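PDB 6DFL: lipopolysaccharide core heptose(I) kinase WaaP from Pseudomonas aeruginosa, which phosphorylates the first heptose of the lipopolysaccharide inner core, using ATP and magnesium, and also acts as a protein tyrosine kinase that autophosphorylates. Local coordinates for residues Y48-H53 with F111-E116; G74-W79 with V96-R101; R162-C167 with A208-S213. All coordinates share one frame; numbering follows the deposited sequence.

Contact 1: residues Y48-H53 with F111-E116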
loop_
_atom_site.group_PDB
_atom_site.type_symbol
_atom_site.label_atom_id
_atom_site.label_comp_id
_atom_site.label_asym_id
_atom_site.label_seq_id
_atom_site.Cartn_x
_atom_site.Cartn_y
_atom_site.Cartn_z
ATOM N N TYR A 48 9.719 -5.724 -21.262
ATOM C CA TYR A 48 9.907 -6.656 -20.167
ATOM C C TYR A 48 11.167 -6.252 -19.424
ATOM O O TYR A 48 12.109 -5.721 -20.017
ATOM C CB TYR A 48 10.068 -8.100 -20.649
ATOM C CG TYR A 48 8.988 -8.618 -21.567
ATOM C CD1 TYR A 48 8.918 -8.212 -22.894
ATOM C CD2 TYR A 48 8.069 -9.559 -21.121
ATOM C CE1 TYR A 48 7.939 -8.695 -23.740
ATOM C CE2 TYR A 48 7.082 -10.046 -21.961
ATOM C CZ TYR A 48 7.021 -9.611 -23.272
ATOM O OH TYR A 48 6.042 -10.092 -24.124
ATOM N N PHE A 49 11.191 -6.517 -18.126
ATOM C CA PHE A 49 12.372 -6.259 -17.319
ATOM C C PHE A 49 13.095 -7.571 -17.081
ATOM O O PHE A 49 12.461 -8.591 -16.799
ATOM C CB PHE A 49 12.002 -5.575 -16.006
ATOM C CG PHE A 49 11.441 -4.189 -16.194
ATOM C CD1 PHE A 49 12.289 -3.121 -16.495
ATOM C CD2 PHE A 49 10.070 -3.949 -16.077
ATOM C CE1 PHE A 49 11.791 -1.844 -16.675
ATOM C CE2 PHE A 49 9.557 -2.666 -16.254
ATOM C CZ PHE A 49 10.431 -1.610 -16.554
ATOM N N VAL A 50 14.410 -7.555 -17.266
ATOM C CA VAL A 50 15.252 -8.739 -17.172
ATOM C C VAL A 50 16.140 -8.566 -15.956
ATOM O O VAL A 50 16.893 -7.587 -15.872
ATOM C CB VAL A 50 16.099 -8.937 -18.436
ATOM C CG1 VAL A 50 17.084 -10.077 -18.231
ATOM C CG2 VAL A 50 15.209 -9.189 -19.640
ATOM N N LYS A 51 16.050 -9.499 -15.012
ATOM C CA LYS A 51 16.872 -9.466 -13.812
ATOM C C LYS A 51 17.713 -10.733 -13.794
ATOM O O LYS A 51 17.166 -11.839 -13.778
ATOM C CB LYS A 51 16.000 -9.331 -12.558
ATOM C CG LYS A 51 15.363 -7.942 -12.395
ATOM C CD LYS A 51 13.978 -7.981 -11.763
ATOM C CE LYS A 51 12.877 -7.866 -12.835
ATOM N NZ LYS A 51 11.458 -7.717 -12.307
ATOM N N ILE A 52 19.033 -10.572 -13.830
ATOM C CA ILE A 52 19.976 -11.684 -13.878
ATOM C C ILE A 52 20.876 -11.611 -12.657
ATOM O O ILE A 52 21.436 -10.554 -12.357
ATOM C CB ILE A 52 20.834 -11.651 -15.154
ATOM C CG1 ILE A 52 19.967 -11.770 -16.398
ATOM C CG2 ILE A 52 21.891 -12.743 -15.113
ATOM C CD1 ILE A 52 20.716 -11.340 -17.657
ATOM N N HIS A 53 21.031 -12.735 -11.967
ATOM C CA HIS A 53 21.937 -12.849 -10.834
ATOM C C HIS A 53 22.944 -13.914 -11.233
ATOM O O HIS A 53 22.557 -14.961 -11.755
ATOM C CB HIS A 53 21.184 -13.224 -9.547
ATOM C CG HIS A 53 19.874 -12.493 -9.361
ATOM N ND1 HIS A 53 19.647 -11.618 -8.317
ATOM C CD2 HIS A 53 18.726 -12.511 -10.085
ATOM C CE1 HIS A 53 18.427 -11.118 -8.418
ATOM N NE2 HIS A 53 17.852 -11.639 -9.486
ATOM N N PHE A 111 17.897 -16.014 -13.299
ATOM C CA PHE A 111 17.300 -14.919 -14.038
ATOM C C PHE A 111 15.790 -14.963 -13.854
ATOM O O PHE A 111 15.206 -16.023 -13.595
ATOM C CB PHE A 111 17.650 -14.985 -15.523
ATOM C CG PHE A 111 16.999 -16.125 -16.255
ATOM C CD1 PHE A 111 15.755 -15.961 -16.871
ATOM C CD2 PHE A 111 17.624 -17.360 -16.337
ATOM C CE1 PHE A 111 15.142 -17.006 -17.546
ATOM C CE2 PHE A 111 17.026 -18.409 -17.020
ATOM C CZ PHE A 111 15.771 -18.235 -17.619
ATOM N N ILE A 112 15.171 -13.802 -14.013
ATOM C CA ILE A 112 13.724 -13.716 -14.084
ATOM C C ILE A 112 13.361 -12.517 -14.943
ATOM O O ILE A 112 13.899 -11.423 -14.760
ATOM C CB ILE A 112 13.082 -13.630 -12.679
ATOM C CG1 ILE A 112 11.570 -13.504 -12.766
ATOM C CG2 ILE A 112 13.657 -12.475 -11.867
ATOM C CD1 ILE A 112 10.923 -13.474 -11.392
ATOM N N VAL A 113 12.424 -12.720 -15.859
ATOM C CA VAL A 113 11.918 -11.677 -16.740
ATOM C C VAL A 113 10.442 -11.438 -16.422
ATOM O O VAL A 113 9.630 -12.359 -16.545
ATOM C CB VAL A 113 12.085 -12.072 -18.209
ATOM C CG1 VAL A 113 11.605 -10.948 -19.086
ATOM C CG2 VAL A 113 13.527 -12.450 -18.479
ATOM N N THR A 114 10.098 -10.198 -16.062
ATOM C CA THR A 114 8.738 -9.770 -15.771
ATOM C C THR A 114 8.233 -8.832 -16.858
ATOM O O THR A 114 8.985 -8.005 -17.379
ATOM C CB THR A 114 8.659 -9.037 -14.421
ATOM O OG1 THR A 114 9.451 -7.837 -14.466
ATOM C CG2 THR A 114 9.153 -9.928 -13.290
ATOM N N GLU A 115 6.945 -8.945 -17.171
ATOM C CA GLU A 115 6.297 -8.006 -18.072
ATOM C C GLU A 115 6.292 -6.599 -17.490
ATOM O O GLU A 115 6.256 -6.401 -16.271
ATOM C CB GLU A 115 4.858 -8.423 -18.353
ATOM C CG GLU A 115 4.706 -9.602 -19.290
ATOM C CD GLU A 115 3.240 -10.019 -19.457
ATOM O OE1 GLU A 115 2.373 -9.542 -18.683
ATOM O OE2 GLU A 115 2.951 -10.829 -20.365
ATOM N N GLU A 116 6.330 -5.612 -18.380
ATOM C CA GLU A 116 6.176 -4.233 -17.960
ATOM C C GLU A 116 4.710 -3.936 -17.674
ATOM O O GLU A 116 3.811 -4.425 -18.362
ATOM C CB GLU A 116 6.697 -3.277 -19.026
ATOM C CG GLU A 116 6.788 -1.847 -18.537
ATOM C CD GLU A 116 7.396 -0.906 -19.568
ATOM O OE1 GLU A 116 6.998 -0.991 -20.749
ATOM O OE2 GLU A 116 8.267 -0.089 -19.189
#
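Tyr48, Phe49 and Lys51 bury the most surface of any residues where the antiparallel strands 48-53 and 111-115 meet. Two hydrogen-bonded pairs fix the register: Phe49 with Thr114, where Phe49 N reaches Thr114 O at 2.8 Å nearly along the C=O axis, and Lys51 with Ile112, where Ile112 N meets Lys51 O at 2.8 Å. Tyr48 stands on the face shared with Val113 and Glu115. Its CB touches Val113 CG1 at 3.6 Å, while CE2 lies against Glu115 CG, also at 3.6 Å, the two side chains running side by side; Phe9 meets the Tyr48 ring edge-to-face. Phe49 and Lys51 project from the other face, with Ile112 and Thr114; Lys51, Ile112 and Thr114 meet helix 76-87. The pairing is consistent with the N-lobe of a protein kinase, in which the lysine of the third strand pairs with a glutamate of helix C; here Lys51 NZ makes a salt bridge with Glu78. Bends at chi2 (146°) and chi3 (-100°) swing the Lys51 chain along the strand, across Thr114 at about a right angle, so that NZ also donates to Thr114 OG1 at 3.0 Å. Two partners thus hold the ammonium. At the strand end, Phe49 CE2 packs on Glu116 CG at 3.7 Å, with ring and carboxylate planes 77° apart, and Glu116 OE1 is tied to Arg40 by a salt bridge.

Contact 2: residues G74-W79 with V96-R101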
loop_
_atom_site.group_PDB
_atom_site.type_symbol
_atom_site.label_atom_id
_atom_site.label_comp_id
_atom_site.label_asym_id
_atom_site.label_seq_id
_atom_site.Cartn_x
_atom_site.Cartn_y
_atom_site.Cartn_z
ATOM N N GLY A 74 19.047 -14.274 -5.011
ATOM C CA GLY A 74 18.826 -14.546 -6.423
ATOM C C GLY A 74 17.392 -14.310 -6.865
ATOM O O GLY A 74 16.565 -13.876 -6.065
ATOM N N ALA A 75 17.075 -14.608 -8.127
ATOM C CA ALA A 75 15.741 -14.382 -8.676
ATOM C C ALA A 75 14.646 -15.183 -7.976
ATOM O O ALA A 75 13.458 -14.920 -8.208
ATOM C CB ALA A 75 15.726 -14.733 -10.159
ATOM N N ARG A 76 15.014 -16.162 -7.154
ATOM C CA ARG A 76 14.014 -17.009 -6.519
ATOM C C ARG A 76 13.059 -16.185 -5.671
ATOM O O ARG A 76 11.845 -16.419 -5.699
ATOM C CB ARG A 76 14.708 -18.069 -5.677
ATOM C CG ARG A 76 13.808 -19.023 -4.969
ATOM C CD ARG A 76 14.646 -19.954 -4.130
ATOM N NE ARG A 76 15.525 -20.779 -4.952
ATOM C CZ ARG A 76 16.349 -21.695 -4.461
ATOM N NH1 ARG A 76 16.398 -21.890 -3.149
ATOM N NH2 ARG A 76 17.118 -22.416 -5.273
ATOM N N GLN A 77 13.582 -15.195 -4.940
ATOM C CA GLN A 77 12.744 -14.397 -4.052
ATOM C C GLN A 77 11.579 -13.769 -4.806
ATOM O O GLN A 77 10.410 -13.973 -4.453
ATOM C CB GLN A 77 13.571 -13.315 -3.365
ATOM C CG GLN A 77 14.250 -13.769 -2.111
ATOM C CD GLN A 77 15.421 -14.668 -2.392
ATOM O OE1 GLN A 77 16.174 -14.468 -3.360
ATOM N NE2 GLN A 77 15.597 -15.668 -1.546
ATOM N N GLU A 78 11.886 -12.979 -5.831
ATOM C CA GLU A 78 10.850 -12.402 -6.677
ATOM C C GLU A 78 9.910 -13.471 -7.227
ATOM O O GLU A 78 8.689 -13.285 -7.241
ATOM C CB GLU A 78 11.502 -11.622 -7.813
ATOM C CG GLU A 78 10.613 -10.594 -8.465
ATOM C CD GLU A 78 11.370 -9.764 -9.497
ATOM O OE1 GLU A 78 12.620 -9.870 -9.537
ATOM O OE2 GLU A 78 10.715 -9.021 -10.264
ATOM N N TRP A 79 10.458 -14.598 -7.692
ATOM C CA TRP A 79 9.624 -15.552 -8.423
ATOM C C TRP A 79 8.566 -16.177 -7.525
ATOM O O TRP A 79 7.421 -16.354 -7.953
ATOM C CB TRP A 79 10.479 -16.645 -9.054
ATOM C CG TRP A 79 9.700 -17.863 -9.487
ATOM C CD1 TRP A 79 9.592 -19.040 -8.819
ATOM C CD2 TRP A 79 8.933 -18.020 -10.703
ATOM N NE1 TRP A 79 8.808 -19.931 -9.541
ATOM C CE2 TRP A 79 8.400 -19.327 -10.700
ATOM C CE3 TRP A 79 8.648 -17.181 -11.790
ATOM C CZ2 TRP A 79 7.601 -19.813 -11.728
ATOM C CZ3 TRP A 79 7.853 -17.672 -12.815
ATOM C CH2 TRP A 79 7.334 -18.976 -12.770
ATOM N N VAL A 96 7.322 -14.015 -17.081
ATOM C CA VAL A 96 7.304 -14.815 -18.303
ATOM C C VAL A 96 8.520 -15.718 -18.443
ATOM O O VAL A 96 8.522 -16.598 -19.320
ATOM C CB VAL A 96 7.179 -13.919 -19.552
ATOM C CG1 VAL A 96 5.788 -13.319 -19.627
ATOM C CG2 VAL A 96 8.244 -12.811 -19.533
ATOM N N ALA A 97 9.539 -15.557 -17.605
ATOM C CA ALA A 97 10.698 -16.433 -17.684
ATOM C C ALA A 97 11.448 -16.400 -16.359
ATOM O O ALA A 97 11.579 -15.338 -15.743
ATOM C CB ALA A 97 11.629 -16.023 -18.839
ATOM N N TYR A 98 11.959 -17.562 -15.953
ATOM C CA TYR A 98 12.628 -17.727 -14.674
ATOM C C TYR A 98 13.590 -18.893 -14.804
ATOM O O TYR A 98 13.292 -19.863 -15.502
ATOM C CB TYR A 98 11.606 -17.973 -13.552
ATOM C CG TYR A 98 12.190 -18.552 -12.281
ATOM C CD1 TYR A 98 12.966 -17.777 -11.447
ATOM C CD2 TYR A 98 11.950 -19.868 -11.911
ATOM C CE1 TYR A 98 13.490 -18.272 -10.298
ATOM C CE2 TYR A 98 12.484 -20.386 -10.737
ATOM C CZ TYR A 98 13.261 -19.566 -9.939
ATOM O OH TYR A 98 13.795 -20.052 -8.768
ATOM N N GLY A 99 14.736 -18.801 -14.142
ATOM C CA GLY A 99 15.686 -19.898 -14.202
ATOM C C GLY A 99 16.664 -19.880 -13.062
ATOM O O GLY A 99 17.051 -18.814 -12.569
ATOM N N GLU A 100 17.078 -21.077 -12.627
ATOM C CA GLU A 100 18.164 -21.270 -11.674
ATOM C C GLU A 100 18.982 -22.474 -12.108
ATOM O O GLU A 100 18.408 -23.520 -12.432
ATOM C CB GLU A 100 17.660 -21.536 -10.263
ATOM C CG GLU A 100 17.136 -20.376 -9.471
ATOM C CD GLU A 100 16.571 -20.878 -8.157
ATOM O OE1 GLU A 100 17.093 -21.892 -7.656
ATOM O OE2 GLU A 100 15.582 -20.308 -7.650
ATOM N N ARG A 101 20.313 -22.343 -12.084
ATOM C CA ARG A 101 21.185 -23.500 -12.252
ATOM C C ARG A 101 22.499 -23.262 -11.524
ATOM O O ARG A 101 22.922 -22.123 -11.319
ATOM C CB ARG A 101 21.439 -23.837 -13.726
ATOM C CG ARG A 101 22.361 -22.903 -14.481
ATOM C CD ARG A 101 23.085 -23.667 -15.596
ATOM N NE ARG A 101 23.639 -22.783 -16.623
ATOM C CZ ARG A 101 23.299 -22.834 -17.910
ATOM N NH1 ARG A 101 22.417 -23.742 -18.326
ATOM N NH2 ARG A 101 23.844 -21.990 -18.779
#
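The packing of helix 76-87 on strand 95-101 belongs to the N-lobe of the kinase fold, where helix C, as in protein kinases, lies against the antiparallel sheet. Its centre is a face-to-face stack of Trp79 and Tyr98. The Trp79 five-membered ring and the Tyr98 ring have centroids 3.9 Å apart and planes 3° from parallel; Trp79 CG lies over the centre of the Tyr98 ring, a slightly offset overlap. Both CG atoms are anti to their backbone N, and this brings each CB over the partner's ring as a CH-pi contact: Trp79 CB over the Tyr98 phenol, and Tyr98 CB over the Trp79 six-membered ring, with Tyr98 CB 3.5 Å from Trp79 CE3. Ala75 CB adds a looser apolar contact to Tyr98 CE1 at 4.2 Å. Beyond the phenol, Arg76 and Glu100 form a two-pronged salt bridge. Arg76 NE donates to Glu100 OE2 at 2.7 Å, almost straight at 175°, although the position of OE2 is less certain. Arg76 NH2 donates to Glu100 OE1 through that oxygen's syn lone pair, in the guanidinium plane; the modelled length of 2.4 Å is very short. A bend at chi3 (-64°) turns the guanidinium edge, NE and NH2, to the carboxylate. Arg2 of the neighbouring strand also touches Glu100, and its positive charge lies close to Arg76, so the carboxylate probably screens the two. Tyr98 is an autophosphorylation site, unmodified here. One aromatic stack and one ion pair hold the first turn of helix 76-87 against the sheet, where protein-kinase N-lobes have helix C.

Contact 3: residues R162-C167 with A208-S213; sequences RDCYIC and AALYFS. With G9S (S-[2-({N-[(2S)-2-hydroxy-3,3-dimethyl-4-(phosphonooxy)butanoyl]-beta-alanyl}amino)ethyl] hexadecanethioate), chain C.
Residues 162-167 run through an inverse gamma turn centred on Cys164 into a 3-10 turn at Ile166-Cys167, passing close to the C-terminal end of helix 200-212, where Tyr165 CA and Leu210 CA are 4.5 Å apart. Ser213 is the polar link between the two. Its OG accepts Ile166 N at 2.8 Å along a nearly straight bond (169°), and the same hydroxyl donates to Leu210 O at 3.0 Å, in the carbonyl plane and on a lone pair. The proton is therefore committed to the helix carbonyl, and the oxygen serves the loop. Ile166 holds CG1 in the crowded position between N and the carbonyl carbon, which lays that branch beside Ser213 while CG2 turns to Leu210 CD1 at 3.8 Å, the two side chains crossing at about a right angle. Tyr165 presents its ring edge to Ala209, CE1 lying 3.7 Å from Ala209 CB, and folds one face over the Asp163 carbonyl carbon. Its OH makes a weak bond to Asp163 OD1, which is also salt-bridged to Arg191. On the other side of the helix, the acyl chain of G9S (chain C) runs over one face of Tyr211, with G9S C12 3.5 Å from Tyr211 CE2. G9S C25 reaches Ile166 CG2 at 3.8 Å, so one isoleucine touches both the loop-helix joint and the lipid. Asp206 of the helix accepts from Arg162 N, much as the helix F aspartate does in protein kinases. This is the His-Arg-Asp catalytic loop of the kinase C-lobe, with Asp163 the probable catalytic base.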
loop_
_atom_site.group_PDB
_atom_site.type_symbol
_atom_site.label_atom_id
_atom_site.label_comp_id
_atom_site.label_asym_id
_atom_site.label_seq_id
_atom_site.Cartn_x
_atom_site.Cartn_y
_atom_site.Cartn_z
ATOM N N ARG A 162 9.624 -6.389 2.049
ATOM C CA ARG A 162 10.986 -6.012 2.428
ATOM C C ARG A 162 11.383 -4.683 1.806
ATOM O O ARG A 162 12.259 -3.997 2.325
ATOM C CB ARG A 162 12.006 -7.078 2.078
ATOM C CG ARG A 162 11.974 -8.222 3.022
ATOM C CD ARG A 162 13.287 -8.908 3.060
ATOM N NE ARG A 162 14.209 -8.220 3.963
ATOM C CZ ARG A 162 15.426 -8.666 4.257
ATOM N NH1 ARG A 162 15.855 -9.794 3.710
ATOM N NH2 ARG A 162 16.186 -8.003 5.113
ATOM N N ASP A 163 10.710 -4.286 0.736
ATOM C CA ASP A 163 10.786 -2.942 0.190
ATOM C C ASP A 163 9.393 -2.375 -0.031
ATOM O O ASP A 163 9.019 -1.959 -1.134
ATOM C CB ASP A 163 11.597 -2.985 -1.093
ATOM C CG ASP A 163 13.029 -3.357 -0.830
ATOM O OD1 ASP A 163 13.693 -2.604 -0.093
ATOM O OD2 ASP A 163 13.469 -4.411 -1.308
ATOM N N CYS A 164 8.605 -2.352 1.048
ATOM C CA CYS A 164 7.206 -1.946 1.006
ATOM C C CYS A 164 7.121 -0.429 1.119
ATOM O O CYS A 164 7.035 0.140 2.207
ATOM C CB CYS A 164 6.437 -2.637 2.118
ATOM S SG CYS A 164 4.722 -2.703 1.767
ATOM N N TYR A 165 7.198 0.241 -0.023
ATOM C CA TYR A 165 7.106 1.689 -0.075
ATOM C C TYR A 165 6.025 2.054 -1.065
ATOM O O TYR A 165 5.715 1.283 -1.980
ATOM C CB TYR A 165 8.417 2.360 -0.519
ATOM C CG TYR A 165 9.647 1.663 -0.051
ATOM C CD1 TYR A 165 9.886 1.470 1.301
ATOM C CD2 TYR A 165 10.615 1.220 -0.965
ATOM C CE1 TYR A 165 11.050 0.825 1.743
ATOM C CE2 TYR A 165 11.791 0.586 -0.538
ATOM C CZ TYR A 165 11.998 0.396 0.817
ATOM O OH TYR A 165 13.130 -0.243 1.253
ATOM N N ILE A 166 5.494 3.268 -0.916
ATOM C CA ILE A 166 4.464 3.688 -1.856
ATOM C C ILE A 166 4.987 3.708 -3.283
ATOM O O ILE A 166 4.222 3.481 -4.222
ATOM C CB ILE A 166 3.839 5.032 -1.433
ATOM C CG1 ILE A 166 4.889 6.104 -1.167
ATOM C CG2 ILE A 166 2.994 4.820 -0.178
ATOM C CD1 ILE A 166 4.300 7.477 -0.901
ATOM N N CYS A 167 6.297 3.919 -3.492
ATOM C CA CYS A 167 6.735 3.927 -4.883
ATOM C C CYS A 167 6.640 2.542 -5.520
ATOM O O CYS A 167 6.581 2.441 -6.747
ATOM C CB CYS A 167 8.146 4.516 -5.030
ATOM S SG CYS A 167 9.507 3.790 -4.127
ATOM N N ALA A 208 6.232 -0.577 8.862
ATOM C CA ALA A 208 7.110 0.546 9.159
ATOM C C ALA A 208 7.557 1.232 7.879
ATOM O O ALA A 208 7.393 2.444 7.711
ATOM C CB ALA A 208 8.312 0.055 9.963
ATOM N N ALA A 209 8.107 0.460 6.945
ATOM C CA ALA A 209 8.635 1.056 5.724
ATOM C C ALA A 209 7.524 1.727 4.924
ATOM O O ALA A 209 7.700 2.846 4.424
ATOM C CB ALA A 209 9.348 -0.007 4.895
ATOM N N LEU A 210 6.353 1.085 4.818
ATOM C CA LEU A 210 5.279 1.726 4.073
ATOM C C LEU A 210 4.936 3.075 4.681
ATOM O O LEU A 210 4.788 4.071 3.962
ATOM C CB LEU A 210 4.063 0.824 4.017
ATOM C CG LEU A 210 3.003 1.454 3.136
ATOM C CD1 LEU A 210 3.503 1.628 1.729
ATOM C CD2 LEU A 210 1.736 0.605 3.159
ATOM N N TYR A 211 4.886 3.141 6.010
ATOM C CA TYR A 211 4.585 4.397 6.683
ATOM C C TYR A 211 5.668 5.449 6.417
ATOM O O TYR A 211 5.361 6.593 6.075
ATOM C CB TYR A 211 4.429 4.152 8.181
ATOM C CG TYR A 211 4.006 5.365 8.972
ATOM C CD1 TYR A 211 3.182 6.331 8.417
ATOM C CD2 TYR A 211 4.450 5.551 10.274
ATOM C CE1 TYR A 211 2.798 7.449 9.142
ATOM C CE2 TYR A 211 4.067 6.657 11.007
ATOM C CZ TYR A 211 3.254 7.608 10.430
ATOM O OH TYR A 211 2.874 8.714 11.158
ATOM N N PHE A 212 6.939 5.093 6.592
ATOM C CA PHE A 212 7.969 6.117 6.424
ATOM C C PHE A 212 8.016 6.610 4.994
ATOM O O PHE A 212 8.304 7.782 4.762
ATOM C CB PHE A 212 9.320 5.587 6.886
ATOM C CG PHE A 212 9.280 5.035 8.292
ATOM C CD1 PHE A 212 8.389 5.556 9.220
ATOM C CD2 PHE A 212 10.093 3.988 8.679
ATOM C CE1 PHE A 212 8.330 5.070 10.501
ATOM C CE2 PHE A 212 10.023 3.490 9.982
ATOM C CZ PHE A 212 9.137 4.037 10.880
ATOM N N SER A 213 7.658 5.773 4.029
ATOM C CA SER A 213 7.610 6.283 2.668
ATOM C C SER A 213 6.467 7.260 2.450
ATOM O O SER A 213 6.364 7.826 1.361
ATOM C CB SER A 213 7.510 5.126 1.672
ATOM O OG SER A 213 6.162 4.778 1.397
HETATM C C1 G9S C . -3.039 7.163 15.743
HETATM C C2 G9S C . -3.577 9.440 16.680
HETATM C C3 G9S C . -3.240 10.572 17.638
HETATM C C4 G9S C . -3.238 10.211 19.112
HETATM C C5 G9S C . -3.806 7.961 20.350
HETATM C C6 G9S C . -6.430 8.317 20.591
HETATM C C7 G9S C . -7.385 8.857 21.629
HETATM C C8 G9S C . -6.625 9.069 19.302
HETATM C C10 G9S C . -0.265 5.588 14.303
HETATM C C11 G9S C . 1.183 5.229 14.121
HETATM C C12 G9S C . 1.580 4.874 12.707
HETATM C C13 G9S C . 0.498 5.058 11.657
HETATM C C14 G9S C . 0.024 3.786 10.941
HETATM C C15 G9S C . 0.588 3.523 9.553
HETATM C C16 G9S C . 0.026 4.321 8.400
HETATM N N2 G9S C . -2.741 8.249 16.641
HETATM C C19 G9S C . -2.513 7.293 14.336
HETATM C C20 G9S C . -6.744 6.865 20.396
HETATM C C21 G9S C . 0.073 3.703 7.007
HETATM C C22 G9S C . 0.038 4.719 5.869
HETATM C C23 G9S C . 0.479 4.287 4.501
HETATM C C24 G9S C . -0.559 4.406 3.405
HETATM C C25 G9S C . -0.147 4.219 1.950
HETATM C C26 G9S C . -1.043 4.837 0.871
HETATM C C27 G9S C . -0.731 6.258 0.439
HETATM C C28 G9S C . -1.446 6.745 -0.785
HETATM C C29 G9S C . -0.617 7.119 -1.973
HETATM C C30 G9S C . -4.988 8.507 21.163
HETATM N N3 G9S C . -3.011 8.776 19.419
HETATM O O2 G9S C . -4.560 9.526 15.953
HETATM O O3 G9S C . -1.087 4.774 14.705
HETATM O O4 G9S C . -3.494 6.783 20.491
HETATM O O5 G9S C . -4.732 9.812 21.540
HETATM O O6 G9S C . -6.981 8.735 22.956
HETATM O O8 G9S C . -7.446 8.876 25.435
HETATM O O9 G9S C . -8.498 7.034 24.091
HETATM P P1 G9S C . -8.031 8.475 24.097
HETATM S S1 G9S C . -0.732 7.296 14.190
#

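Overall arrangement
Contacts 1 and 2 are one unit of the N-lobe, their centres 9 Å apart and on the same sheet: Val113 N probably hydrogen-bonds Ala97 O (2.8 Å), and Lys51 NZ meets Glu78 OE2 at 2.5 Å, joining the strand of contact 1 to the helix of contact 2. Contact 3 belongs to the C-lobe, across the chain's centre, about 22 Å from contact 1 and 24 Å from contact 2 between centres, and about 11 and 7 Å respectively between nearest atoms, without touching. The Lys51 and Asp163 side chains, about 11 Å apart, probably border the cleft in which protein kinases bind ATP; G9S lies in a separate pocket that includes Ile166 and Tyr211 of contact 3.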